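Local coordinates for extracellular solute-binding protein, family 1 (Trichodesmium erythraeum IMS101, PDB 6G7N) that binds ferric iron in the cleft between two lobes and, as an extracellular solute-binding protein, probably delivers it to an ABC transporter for uptake, at residues Q67-Q73 with S90-W95; T229-I233 with V296-G300; L17-F21 with K250-L255. The contacts are given in a common frame with arbitrary orientation. Numbering follows the deposited sequence.

Contact 1: Q67-Q73 with S90-W95; sequences QEAGILQ and SPEKLW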
# COMPACT_ATOMS: atom_id res chain seq x y z
N GLN A 67 -4.29 -6.87 -13.76
CA GLN A 67 -5.19 -7.98 -14.05
C GLN A 67 -6.15 -7.65 -15.20
O GLN A 67 -6.35 -8.45 -16.11
CB GLN A 67 -5.90 -8.44 -12.77
CG GLN A 67 -7.36 -8.43 -12.78
CD GLN A 67 -7.98 -8.82 -11.47
OE1 GLN A 67 -7.39 -8.76 -10.41
NE2 GLN A 67 -9.21 -9.18 -11.54
N GLU A 68 -6.72 -6.46 -15.14
CA GLU A 68 -7.65 -6.03 -16.21
C GLU A 68 -6.98 -5.82 -17.59
O GLU A 68 -7.61 -5.99 -18.63
CB GLU A 68 -8.41 -4.78 -15.79
CG GLU A 68 -9.33 -5.00 -14.60
CD GLU A 68 -10.42 -6.03 -14.81
OE1 GLU A 68 -11.37 -5.74 -15.56
OE2 GLU A 68 -10.36 -7.13 -14.19
N ALA A 69 -5.69 -5.47 -17.56
CA ALA A 69 -4.92 -5.36 -18.78
C ALA A 69 -4.61 -6.74 -19.40
O ALA A 69 -4.10 -6.80 -20.51
CB ALA A 69 -3.63 -4.58 -18.52
N GLY A 70 -4.86 -7.83 -18.67
CA GLY A 70 -4.67 -9.17 -19.18
C GLY A 70 -3.23 -9.62 -19.12
O GLY A 70 -2.88 -10.56 -19.82
N ILE A 71 -2.39 -8.99 -18.29
CA ILE A 71 -0.97 -9.33 -18.29
C ILE A 71 -0.57 -10.37 -17.25
O ILE A 71 0.64 -10.68 -17.15
CB ILE A 71 -0.06 -8.10 -18.17
CG1 ILE A 71 -0.21 -7.39 -16.82
CG2 ILE A 71 -0.34 -7.15 -19.35
CD1 ILE A 71 0.97 -6.52 -16.46
N LEU A 72 -1.53 -10.92 -16.49
CA LEU A 72 -1.22 -11.89 -15.44
C LEU A 72 -1.87 -13.24 -15.73
O LEU A 72 -2.84 -13.32 -16.45
CB LEU A 72 -1.71 -11.36 -14.09
CG LEU A 72 -1.12 -10.02 -13.64
CD1 LEU A 72 -1.78 -9.51 -12.37
CD2 LEU A 72 0.37 -10.09 -13.46
N GLN A 73 -1.32 -14.30 -15.16
CA GLN A 73 -1.93 -15.62 -15.21
C GLN A 73 -2.14 -16.17 -13.80
O GLN A 73 -1.35 -15.89 -12.91
CB GLN A 73 -1.12 -16.62 -16.04
CG GLN A 73 0.30 -16.88 -15.54
CD GLN A 73 0.99 -18.00 -16.32
OE1 GLN A 73 0.54 -19.14 -16.32
NE2 GLN A 73 2.09 -17.65 -16.99
N SER A 90 -5.46 -11.94 -4.55
CA SER A 90 -6.56 -11.91 -5.50
C SER A 90 -7.46 -13.13 -5.31
O SER A 90 -6.95 -14.26 -5.36
CB SER A 90 -5.98 -12.04 -6.90
OG SER A 90 -6.97 -12.25 -7.89
N PRO A 91 -8.79 -12.96 -5.26
CA PRO A 91 -9.69 -14.12 -5.25
C PRO A 91 -9.51 -15.04 -6.45
O PRO A 91 -9.81 -16.24 -6.35
CB PRO A 91 -11.08 -13.49 -5.22
CG PRO A 91 -10.85 -12.21 -4.48
CD PRO A 91 -9.54 -11.71 -5.02
N GLU A 92 -9.02 -14.49 -7.56
CA GLU A 92 -8.81 -15.26 -8.80
C GLU A 92 -7.37 -15.74 -8.94
O GLU A 92 -6.99 -16.28 -10.00
CB GLU A 92 -9.19 -14.40 -10.02
CG GLU A 92 -10.67 -14.02 -10.09
CD GLU A 92 -10.96 -13.06 -11.23
OE1 GLU A 92 -11.08 -13.54 -12.39
OE2 GLU A 92 -11.06 -11.84 -11.00
N LYS A 93 -6.53 -15.51 -7.93
CA LYS A 93 -5.17 -16.05 -7.91
C LYS A 93 -4.26 -15.41 -8.94
O LYS A 93 -3.24 -15.98 -9.33
CB LYS A 93 -5.12 -17.57 -7.97
CG LYS A 93 -6.06 -18.27 -7.00
CD LYS A 93 -5.72 -18.03 -5.52
CE LYS A 93 -6.65 -18.79 -4.57
NZ LYS A 93 -8.03 -18.26 -4.60
N LEU A 94 -4.57 -14.19 -9.32
CA LEU A 94 -3.80 -13.45 -10.31
C LEU A 94 -2.62 -12.67 -9.73
O LEU A 94 -1.66 -12.37 -10.45
CB LEU A 94 -4.70 -12.53 -11.12
CG LEU A 94 -5.69 -13.26 -12.02
CD1 LEU A 94 -6.77 -12.30 -12.47
CD2 LEU A 94 -4.98 -13.88 -13.23
N TRP A 95 -2.69 -12.33 -8.44
CA TRP A 95 -1.66 -11.57 -7.78
C TRP A 95 -1.81 -11.80 -6.29
O TRP A 95 -2.84 -12.26 -5.80
CB TRP A 95 -1.69 -10.07 -8.16
CG TRP A 95 -3.04 -9.44 -8.10
CD1 TRP A 95 -3.84 -9.20 -9.18
CD2 TRP A 95 -3.77 -8.98 -6.94
NE1 TRP A 95 -5.03 -8.63 -8.78
CE2 TRP A 95 -5.02 -8.52 -7.41
CE3 TRP A 95 -3.51 -8.97 -5.55
CZ2 TRP A 95 -5.99 -8.05 -6.55
CZ3 TRP A 95 -4.49 -8.52 -4.71
CH2 TRP A 95 -5.71 -8.06 -5.20
O HOH W 1 -8.39 -10.03 -8.20
O HOH W 2 0.02 -14.64 -10.76
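A direct hydrogen bond joins two side chains: Trp95 NE1 donates to Gln67 OE1 at 2.9 Å, the carboxamide oxygen lying near the plane of the indole at its edge. That oxygen also accepts from a water, which sits 2.7 Å from both Gln67 OE1 and Ser90 OG. A second water donates to Gln73 O and Leu94 O at 2.8 Å each, two acceptors that could not bond each other. In the apolar part, Leu72 packs CD1 on Trp95 CD1 (3.8 Å) and CB on Leu94 CD2 (4.2 Å). Leu94 CD1 lies against the carboxamide carbon Gln67 CD at 3.8 Å. The loop holds its own shape through a type I turn, Ser90 to Lys93, and an ST turn in which Ser90 OG accepts from Glu92 N at 3.1 Å. In this lobe of the solute-binding fold, with the Trp95 side chain about 14 Å from bound D-glutamic acid, the loop entering strand 96-108 packs on the Schellman turn at Gly70 that links helix 60-68 to strand 72-73. Gln73 pairs through its backbone with Val238 of strand 231-239, Ile71 packs against helix 36-46, and Trp95 also covers Leu63 of helix 60-68 and Ser297 of helix 297-301.

Contact 2: T229-I233 with V296-G300; sequences THVNI and VSVYG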
# COMPACT_ATOMS: atom_id res chain seq x y z
N THR A 229 -8.53 -1.45 10.65
CA THR A 229 -7.81 -0.48 9.87
C THR A 229 -7.71 -0.92 8.40
O THR A 229 -7.58 -2.11 8.10
CB THR A 229 -6.41 -0.28 10.49
OG1 THR A 229 -6.56 0.22 11.81
CG2 THR A 229 -5.50 0.61 9.70
N HIS A 230 -7.72 0.07 7.50
CA HIS A 230 -7.50 -0.16 6.05
C HIS A 230 -6.03 -0.51 5.81
O HIS A 230 -5.14 0.32 6.08
CB HIS A 230 -7.89 1.11 5.31
CG HIS A 230 -7.61 1.07 3.84
ND1 HIS A 230 -8.50 0.62 2.91
CD2 HIS A 230 -6.52 1.49 3.14
CE1 HIS A 230 -7.97 0.78 1.70
NE2 HIS A 230 -6.77 1.31 1.80
N VAL A 231 -5.81 -1.72 5.32
CA VAL A 231 -4.50 -2.19 4.93
C VAL A 231 -4.45 -2.40 3.44
O VAL A 231 -5.44 -2.70 2.77
CB VAL A 231 -4.06 -3.44 5.73
CG1 VAL A 231 -3.93 -3.07 7.21
CG2 VAL A 231 -4.97 -4.63 5.54
N ASN A 232 -3.24 -2.30 2.92
CA ASN A 232 -3.02 -2.49 1.48
C ASN A 232 -1.67 -3.16 1.31
O ASN A 232 -1.00 -3.45 2.32
CB ASN A 232 -3.17 -1.13 0.77
CG ASN A 232 -3.58 -1.21 -0.70
OD1 ASN A 232 -3.32 -2.20 -1.40
ND2 ASN A 232 -4.21 -0.13 -1.20
N ILE A 233 -1.28 -3.46 0.06
CA ILE A 233 -0.15 -4.37 -0.17
C ILE A 233 0.85 -3.83 -1.16
O ILE A 233 0.53 -3.06 -2.08
CB ILE A 233 -0.66 -5.75 -0.67
CG1 ILE A 233 -1.56 -5.62 -1.91
CG2 ILE A 233 -1.36 -6.48 0.45
CD1 ILE A 233 -1.78 -6.94 -2.64
N VAL A 296 -8.56 -7.04 -0.58
CA VAL A 296 -8.01 -5.81 -1.14
C VAL A 296 -8.33 -5.65 -2.64
O VAL A 296 -8.22 -4.54 -3.15
CB VAL A 296 -6.50 -5.67 -0.86
CG1 VAL A 296 -6.24 -5.60 0.64
CG2 VAL A 296 -5.69 -6.78 -1.48
N SER A 297 -8.74 -6.72 -3.32
CA SER A 297 -9.20 -6.57 -4.71
C SER A 297 -10.37 -5.59 -4.84
O SER A 297 -10.53 -5.00 -5.90
CB SER A 297 -9.59 -7.89 -5.34
OG SER A 297 -10.74 -8.46 -4.77
N VAL A 298 -11.18 -5.44 -3.79
CA VAL A 298 -12.28 -4.47 -3.80
C VAL A 298 -11.79 -3.08 -4.16
O VAL A 298 -12.50 -2.28 -4.77
CB VAL A 298 -12.97 -4.46 -2.39
CG1 VAL A 298 -13.87 -3.27 -2.21
CG2 VAL A 298 -13.73 -5.77 -2.20
N TYR A 299 -10.56 -2.77 -3.72
CA TYR A 299 -9.98 -1.42 -3.93
C TYR A 299 -9.83 -1.13 -5.38
O TYR A 299 -10.01 0.00 -5.85
CB TYR A 299 -8.58 -1.26 -3.36
CG TYR A 299 -8.41 -1.58 -1.91
CD1 TYR A 299 -9.51 -1.71 -1.08
CD2 TYR A 299 -7.15 -1.81 -1.39
CE1 TYR A 299 -9.36 -2.09 0.25
CE2 TYR A 299 -6.99 -2.15 -0.06
CZ TYR A 299 -8.10 -2.29 0.75
OH TYR A 299 -7.97 -2.66 2.06
N GLY A 300 -9.44 -2.14 -6.14
CA GLY A 300 -9.37 -2.03 -7.60
C GLY A 300 -10.72 -2.05 -8.27
O GLY A 300 -11.00 -1.24 -9.15
O HOH W 3 -8.29 -3.38 4.57
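Residues 229-233, leading into strand 231-239, meet 296-300 on helix 297-301, with the backbones closest at Asn232 and Val296, whose CA atoms are 6.5 Å apart. Residues 231-233 are extended, whereas 297-300 is helical, Tyr299 N bonding back to Val296 O at 3.0 Å. That turn puts Val296 and Tyr299 on the same side, both with CA-to-CB bonds toward the strand. Tyr299 reaches furthest: its OH donates to Val231 O at 2.6 Å. The same hydroxyl accepts from a water, also at 2.6 Å, and this water takes the hydrogen of Val231 N at 3.1 Å, so the phenol serves Val231 O directly and Val231 N through the water. Over one face of the Tyr299 ring lies His230, its CE1 3.2 Å from Tyr299 CZ; the ring planes are inclined by 33°, an oblique pair. Beside the phenol, Val296 CG1 approaches Val231 O at 3.7 Å, and Val296 CG2 packs on Ile233 CD1 at 4.1 Å. Asn232 OD1 accepts from Ile233 N at 2.8 Å and from Ala60 N. Asn232 also pairs in backbone with the ligand-pocket residue Arg101 of strand 96-108, its side chain about 10 Å from the bound D-alanine and D-glutamic acid. All touching residues are buried: hydroxyl and water satisfy strand backbone inside the protein, while His230, Val296 and Ile233 pack around them.

Contact 3: L17-F21 with K250-L255; sequences LYDSF and KFLEYL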
# COMPACT_ATOMS: atom_id res chain seq x y z
N LEU A 17 17.75 -10.57 -1.17
CA LEU A 17 16.72 -11.51 -1.45
C LEU A 17 17.01 -12.22 -2.80
O LEU A 17 16.89 -13.44 -2.87
CB LEU A 17 15.42 -10.72 -1.39
CG LEU A 17 14.14 -11.44 -1.42
CD1 LEU A 17 13.09 -10.63 -0.70
CD2 LEU A 17 13.78 -11.65 -2.88
N TYR A 18 17.40 -11.46 -3.82
CA TYR A 18 17.62 -12.08 -5.12
C TYR A 18 18.79 -13.07 -5.00
O TYR A 18 18.72 -14.16 -5.53
CB TYR A 18 17.91 -11.05 -6.21
CG TYR A 18 16.90 -9.93 -6.34
CD1 TYR A 18 15.57 -10.05 -5.92
CD2 TYR A 18 17.30 -8.71 -6.87
CE1 TYR A 18 14.69 -8.99 -6.01
CE2 TYR A 18 16.43 -7.64 -6.98
CZ TYR A 18 15.13 -7.78 -6.54
OH TYR A 18 14.24 -6.72 -6.61
N ASP A 19 19.85 -12.66 -4.32
CA ASP A 19 21.02 -13.53 -4.17
C ASP A 19 20.72 -14.80 -3.39
O ASP A 19 21.20 -15.86 -3.75
CB ASP A 19 22.16 -12.74 -3.53
CG ASP A 19 22.75 -11.64 -4.46
OD1 ASP A 19 22.38 -11.59 -5.65
OD2 ASP A 19 23.52 -10.83 -3.97
N SER A 20 19.92 -14.71 -2.34
CA SER A 20 19.50 -15.90 -1.61
C SER A 20 18.65 -16.81 -2.47
O SER A 20 18.84 -18.05 -2.46
CB SER A 20 18.78 -15.48 -0.34
OG SER A 20 18.34 -16.64 0.33
N PHE A 21 17.71 -16.22 -3.20
CA PHE A 21 16.90 -16.99 -4.16
C PHE A 21 17.79 -17.74 -5.14
O PHE A 21 17.56 -18.93 -5.39
CB PHE A 21 15.93 -16.06 -4.86
CG PHE A 21 15.16 -16.70 -5.94
CD1 PHE A 21 14.11 -17.56 -5.62
CD2 PHE A 21 15.41 -16.44 -7.28
CE1 PHE A 21 13.37 -18.18 -6.60
CE2 PHE A 21 14.65 -17.03 -8.27
CZ PHE A 21 13.63 -17.91 -7.93
N LYS A 250 8.49 -20.31 -8.33
CA LYS A 250 9.49 -20.49 -7.26
C LYS A 250 9.83 -19.17 -6.59
O LYS A 250 10.06 -19.13 -5.36
CB LYS A 250 10.77 -21.14 -7.80
CG LYS A 250 10.64 -22.63 -8.13
CD LYS A 250 11.99 -23.21 -8.56
CE LYS A 250 11.91 -24.72 -8.84
NZ LYS A 250 13.24 -25.31 -9.16
N PHE A 251 9.92 -18.10 -7.38
CA PHE A 251 10.23 -16.80 -6.80
C PHE A 251 9.12 -16.32 -5.87
O PHE A 251 9.42 -15.89 -4.74
CB PHE A 251 10.51 -15.79 -7.92
CG PHE A 251 10.97 -14.46 -7.40
CD1 PHE A 251 12.22 -14.32 -6.82
CD2 PHE A 251 10.16 -13.34 -7.46
CE1 PHE A 251 12.67 -13.11 -6.32
CE2 PHE A 251 10.60 -12.11 -6.98
CZ PHE A 251 11.85 -12.00 -6.42
N LEU A 252 7.87 -16.39 -6.32
CA LEU A 252 6.78 -15.98 -5.43
C LEU A 252 6.76 -16.80 -4.15
O LEU A 252 6.56 -16.26 -3.04
CB LEU A 252 5.43 -16.06 -6.13
CG LEU A 252 5.25 -15.20 -7.39
CD1 LEU A 252 3.79 -15.22 -7.78
CD2 LEU A 252 5.76 -13.75 -7.19
N GLU A 253 6.96 -18.10 -4.27
CA GLU A 253 6.97 -18.95 -3.08
C GLU A 253 8.13 -18.59 -2.16
O GLU A 253 7.98 -18.57 -0.93
CB GLU A 253 7.00 -20.41 -3.46
CG GLU A 253 5.70 -20.86 -4.08
CD GLU A 253 5.65 -22.32 -4.52
OE1 GLU A 253 6.71 -22.93 -4.76
OE2 GLU A 253 4.52 -22.85 -4.70
N TYR A 254 9.31 -18.30 -2.72
CA TYR A 254 10.43 -17.87 -1.91
C TYR A 254 10.10 -16.61 -1.11
O TYR A 254 10.49 -16.48 0.05
CB TYR A 254 11.66 -17.68 -2.81
CG TYR A 254 12.75 -16.93 -2.11
CD1 TYR A 254 13.51 -17.50 -1.11
CD2 TYR A 254 12.95 -15.57 -2.38
CE1 TYR A 254 14.47 -16.75 -0.42
CE2 TYR A 254 13.87 -14.83 -1.70
CZ TYR A 254 14.62 -15.41 -0.72
OH TYR A 254 15.50 -14.62 0.00
N LEU A 255 9.35 -15.69 -1.71
CA LEU A 255 9.02 -14.43 -1.04
C LEU A 255 8.21 -14.58 0.24
O LEU A 255 8.22 -13.65 1.06
CB LEU A 255 8.32 -13.47 -1.98
CG LEU A 255 9.17 -12.87 -3.11
CD1 LEU A 255 8.27 -12.01 -3.98
CD2 LEU A 255 10.33 -12.07 -2.59
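Three aromatic rings cluster where helices 15-25 and 245-255 meet, and Phe21 is in contact with both of the others. Its ring face receives the edge of Phe251 in a T-shaped pair, centroids 5.0 Å apart and planes at 84°, while its CB sits over the face of Tyr254 in a CH-pi contact, 4.1 Å from the ring centroid. The short helical segments cross at 117°, with axes 10.9 Å apart, a separation these large side chains fill. One turn earlier, Leu17 CD2 packs against Tyr254 CE2 (3.4 Å), Leu255 CD2 (3.5 Å) and Phe251 CE1 (3.9 Å). Tyr18 adds CE1 against Phe251 CZ at 4.2 Å, its hydroxyl being bonded to His10. On the sheet side, Phe21 and Phe251 both touch Ile3 of strand 2-7. The chemistry is that of a hydrophobic interface: aromatic and aliphatic packing joins the two helices where they cover the sheet.

In the fold
Contact 2 is the most central, its centre about 8 Å from the centre of the chain, and every residue touching in it is buried; contact 1 lies further out and is only partly buried, whereas contact 3, though far from the centre, is buried too. Contacts 1 and 2 adjoin: the Trp95 ring packs on Ile233, Val296 and Ser297, and strands 72-73 and 231-239 are neighbours in one sheet. Contact 3 touches neither, although its helix 245-255 follows strand 231-239 in the chain. The chemistry does not simply follow depth. Contact 1 uses waters and side-chain polar groups around a small apolar patch, contact 2 hydrogen-bonds a tyrosine to buried backbone, and contact 3 relies on aromatic and aliphatic packing.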